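Local coordinates for protein periplasmic beta-glucosidase (Pseudomonas aeruginosa, PDB 6R5T) that probably hydrolyses terminal, non-reducing beta-D-glucosyl residues as a periplasmic glycoside hydrolase of family 3, releasing beta-D-glucose, at residues A[363-368]-A[614-619]. The protein carries 1 engineered substitution. Residues are numbered along the deposited sequence; the frame is centred on the assembly and turned at random.
Sequences LVLLKN and LSYTEF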
loop_
_atom_site.group_PDB
_atom_site.type_symbol
_atom_site.label_atom_id
_atom_site.label_comp_id
_atom_site.label_asym_id
_atom_site.label_seq_id
_atom_site.Cartn_x
_atom_site.Cartn_y
_atom_site.Cartn_z
ATOM N N LEU A 363 -12.959 -11.760 23.426
ATOM C CA LEU A 363 -13.566 -12.647 22.410
ATOM C C LEU A 363 -14.667 -11.899 21.664
ATOM O O LEU A 363 -15.455 -11.158 22.315
ATOM C CB LEU A 363 -14.137 -13.895 23.085
ATOM C CG LEU A 363 -13.127 -14.669 23.925
ATOM C CD1 LEU A 363 -13.824 -15.865 24.548
ATOM C CD2 LEU A 363 -11.903 -15.096 23.163
ATOM N N VAL A 364 -14.685 -12.020 20.337
ATOM C CA VAL A 364 -15.602 -11.207 19.504
ATOM C C VAL A 364 -16.570 -12.138 18.811
ATOM O O VAL A 364 -16.153 -13.008 17.990
ATOM C CB VAL A 364 -14.858 -10.296 18.487
ATOM C CG1 VAL A 364 -15.861 -9.463 17.721
ATOM C CG2 VAL A 364 -13.841 -9.397 19.148
ATOM N N LEU A 365 -17.849 -11.960 19.077
ATOM C CA LEU A 365 -18.868 -12.734 18.339
ATOM C C LEU A 365 -19.099 -12.057 17.003
ATOM O O LEU A 365 -19.558 -10.897 16.946
ATOM C CB LEU A 365 -20.145 -12.795 19.193
ATOM C CG LEU A 365 -21.263 -13.628 18.582
ATOM C CD1 LEU A 365 -20.857 -15.086 18.421
ATOM C CD2 LEU A 365 -22.509 -13.526 19.453
ATOM N N LEU A 366 -18.783 -12.729 15.915
ATOM C CA LEU A 366 -18.909 -12.151 14.571
ATOM C C LEU A 366 -20.224 -12.559 13.895
ATOM O O LEU A 366 -20.646 -11.837 12.989
ATOM C CB LEU A 366 -17.717 -12.579 13.730
ATOM C CG LEU A 366 -16.366 -11.966 14.142
ATOM C CD1 LEU A 366 -15.265 -12.490 13.288
ATOM C CD2 LEU A 366 -16.429 -10.463 14.039
ATOM N N LYS A 367 -20.791 -13.702 14.257
ATOM C CA LYS A 367 -22.028 -14.209 13.614
ATOM C C LYS A 367 -22.689 -15.181 14.577
ATOM O O LYS A 367 -21.996 -15.912 15.251
ATOM C CB LYS A 367 -21.755 -14.924 12.301
ATOM C CG LYS A 367 -23.002 -15.397 11.558
ATOM C CD LYS A 367 -22.741 -16.105 10.260
ATOM C CE LYS A 367 -24.069 -16.479 9.601
ATOM N NZ LYS A 367 -23.891 -17.237 8.346
ATOM N N ASN A 368 -24.022 -15.166 14.637
ATOM C CA ASN A 368 -24.751 -16.096 15.502
ATOM C C ASN A 368 -26.159 -16.251 14.923
ATOM O O ASN A 368 -27.047 -15.535 15.368
ATOM C CB ASN A 368 -24.838 -15.618 16.935
ATOM C CG ASN A 368 -25.362 -16.685 17.886
ATOM O OD1 ASN A 368 -25.301 -17.876 17.592
ATOM N ND2 ASN A 368 -25.866 -16.245 19.013
ATOM N N LEU A 614 -20.867 -8.687 18.123
ATOM C CA LEU A 614 -22.262 -9.002 18.501
ATOM C C LEU A 614 -22.300 -9.452 19.966
ATOM O O LEU A 614 -21.299 -9.532 20.669
ATOM C CB LEU A 614 -22.787 -10.114 17.590
ATOM C CG LEU A 614 -22.751 -9.824 16.086
ATOM C CD1 LEU A 614 -23.276 -11.029 15.342
ATOM C CD2 LEU A 614 -23.558 -8.590 15.761
ATOM N N SER A 615 -23.517 -9.747 20.400
ATOM C CA SER A 615 -23.853 -10.132 21.784
ATOM C C SER A 615 -24.929 -11.205 21.731
ATOM O O SER A 615 -25.658 -11.249 20.757
ATOM C CB SER A 615 -24.337 -8.910 22.555
ATOM O OG SER A 615 -24.747 -9.178 23.897
ATOM N N TYR A 616 -25.112 -11.893 22.852
ATOM C CA TYR A 616 -26.277 -12.771 23.044
ATOM C C TYR A 616 -27.506 -11.963 23.463
ATOM O O TYR A 616 -28.619 -12.544 23.590
ATOM C CB TYR A 616 -25.966 -13.829 24.095
ATOM C CG TYR A 616 -24.844 -14.784 23.767
ATOM C CD1 TYR A 616 -24.465 -15.084 22.467
ATOM C CD2 TYR A 616 -24.188 -15.443 24.775
ATOM C CE1 TYR A 616 -23.459 -15.995 22.190
ATOM C CE2 TYR A 616 -23.160 -16.327 24.526
ATOM C CZ TYR A 616 -22.806 -16.643 23.222
ATOM O OH TYR A 616 -21.789 -17.510 22.970
ATOM N N THR A 617 -27.361 -10.681 23.741
ATOM C CA THR A 617 -28.519 -9.787 23.969
ATOM C C THR A 617 -28.548 -8.703 22.909
ATOM O O THR A 617 -27.703 -8.676 22.017
ATOM C CB THR A 617 -28.463 -9.262 25.404
ATOM O OG1 THR A 617 -29.764 -8.806 25.735
ATOM C CG2 THR A 617 -27.453 -8.147 25.593
ATOM N N GLU A 618 -29.533 -7.848 22.996
ATOM C CA GLU A 618 -29.680 -6.704 22.061
ATOM C C GLU A 618 -29.596 -5.420 22.875
ATOM O O GLU A 618 -29.993 -5.400 24.059
ATOM C CB GLU A 618 -30.996 -6.748 21.278
ATOM C CG GLU A 618 -30.939 -7.670 20.068
ATOM C CD GLU A 618 -29.990 -7.316 18.924
ATOM O OE1 GLU A 618 -29.423 -6.194 18.883
ATOM O OE2 GLU A 618 -29.786 -8.193 18.080
ATOM N N PHE A 619 -29.062 -4.397 22.254
ATOM C CA PHE A 619 -28.916 -3.082 22.887
ATOM C C PHE A 619 -29.617 -2.025 22.040
ATOM O O PHE A 619 -29.787 -2.173 20.789
ATOM C CB PHE A 619 -27.439 -2.743 23.087
ATOM C CG PHE A 619 -26.703 -3.684 24.012
ATOM C CD1 PHE A 619 -26.685 -3.472 25.387
ATOM C CD2 PHE A 619 -26.012 -4.775 23.501
ATOM C CE1 PHE A 619 -25.988 -4.340 26.225
ATOM C CE2 PHE A 619 -25.312 -5.623 24.334
ATOM C CZ PHE A 619 -25.336 -5.422 25.710
HETATM O O HOH W 1 -18.565 -9.774 20.714
HETATM O O HOH W 2 -26.351 -13.405 19.172
#
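L365 O accepts a hydrogen bond from L614 N at 2.8 Å with an N-H...O angle of 162°. Beside this direct bond a water links the two backbones, accepting from L365 N and donating to L614 O, so both backbone polar groups of L365 are satisfied although the residue is buried. A second water repeats the device further along, receiving the N-H of N368 ND2 at 2.9 Å and donating to S615 O.

Between the two water bridges lies an apolar patch. With CG anti to its backbone N (chi1 -177°), the side chain of L365 leaves the strand toward the loop, and CD2 meets L614 CB at 3.9 Å and Y616 CE1 at 3.8 Å; it crosses both partners at about a right angle. L614 in turn lays CD1 over the backbone of the strand, 3.6 Å from L366 O, whose hydrogen bond comes from Y612 OH. N368 ND2, held by its water, lies 3.9 Å from Y616 CD1, the amide plane turned 55° from the ring. The polar ends of both side chains are held elsewhere: N368 OD1 by L373 N, and Y616 OH by V552 O. An ST turn, T617 N donating to S615 OG at 3.0 Å, folds the loop around Y616.

Strand 364-368 is an outermost strand, within this chain, of the mixed sheet of the glycoside hydrolase family 3 C-terminal domain, and its other side pairs antiparallel with strand 534-537 through a classic beta bulge at L366 and K367, opposite I535. The loop leads into strand 619-626. With one direct bond and the rest carried by water and apolar contacts, it docks on the edge strand and does not become a further strand of the sheet.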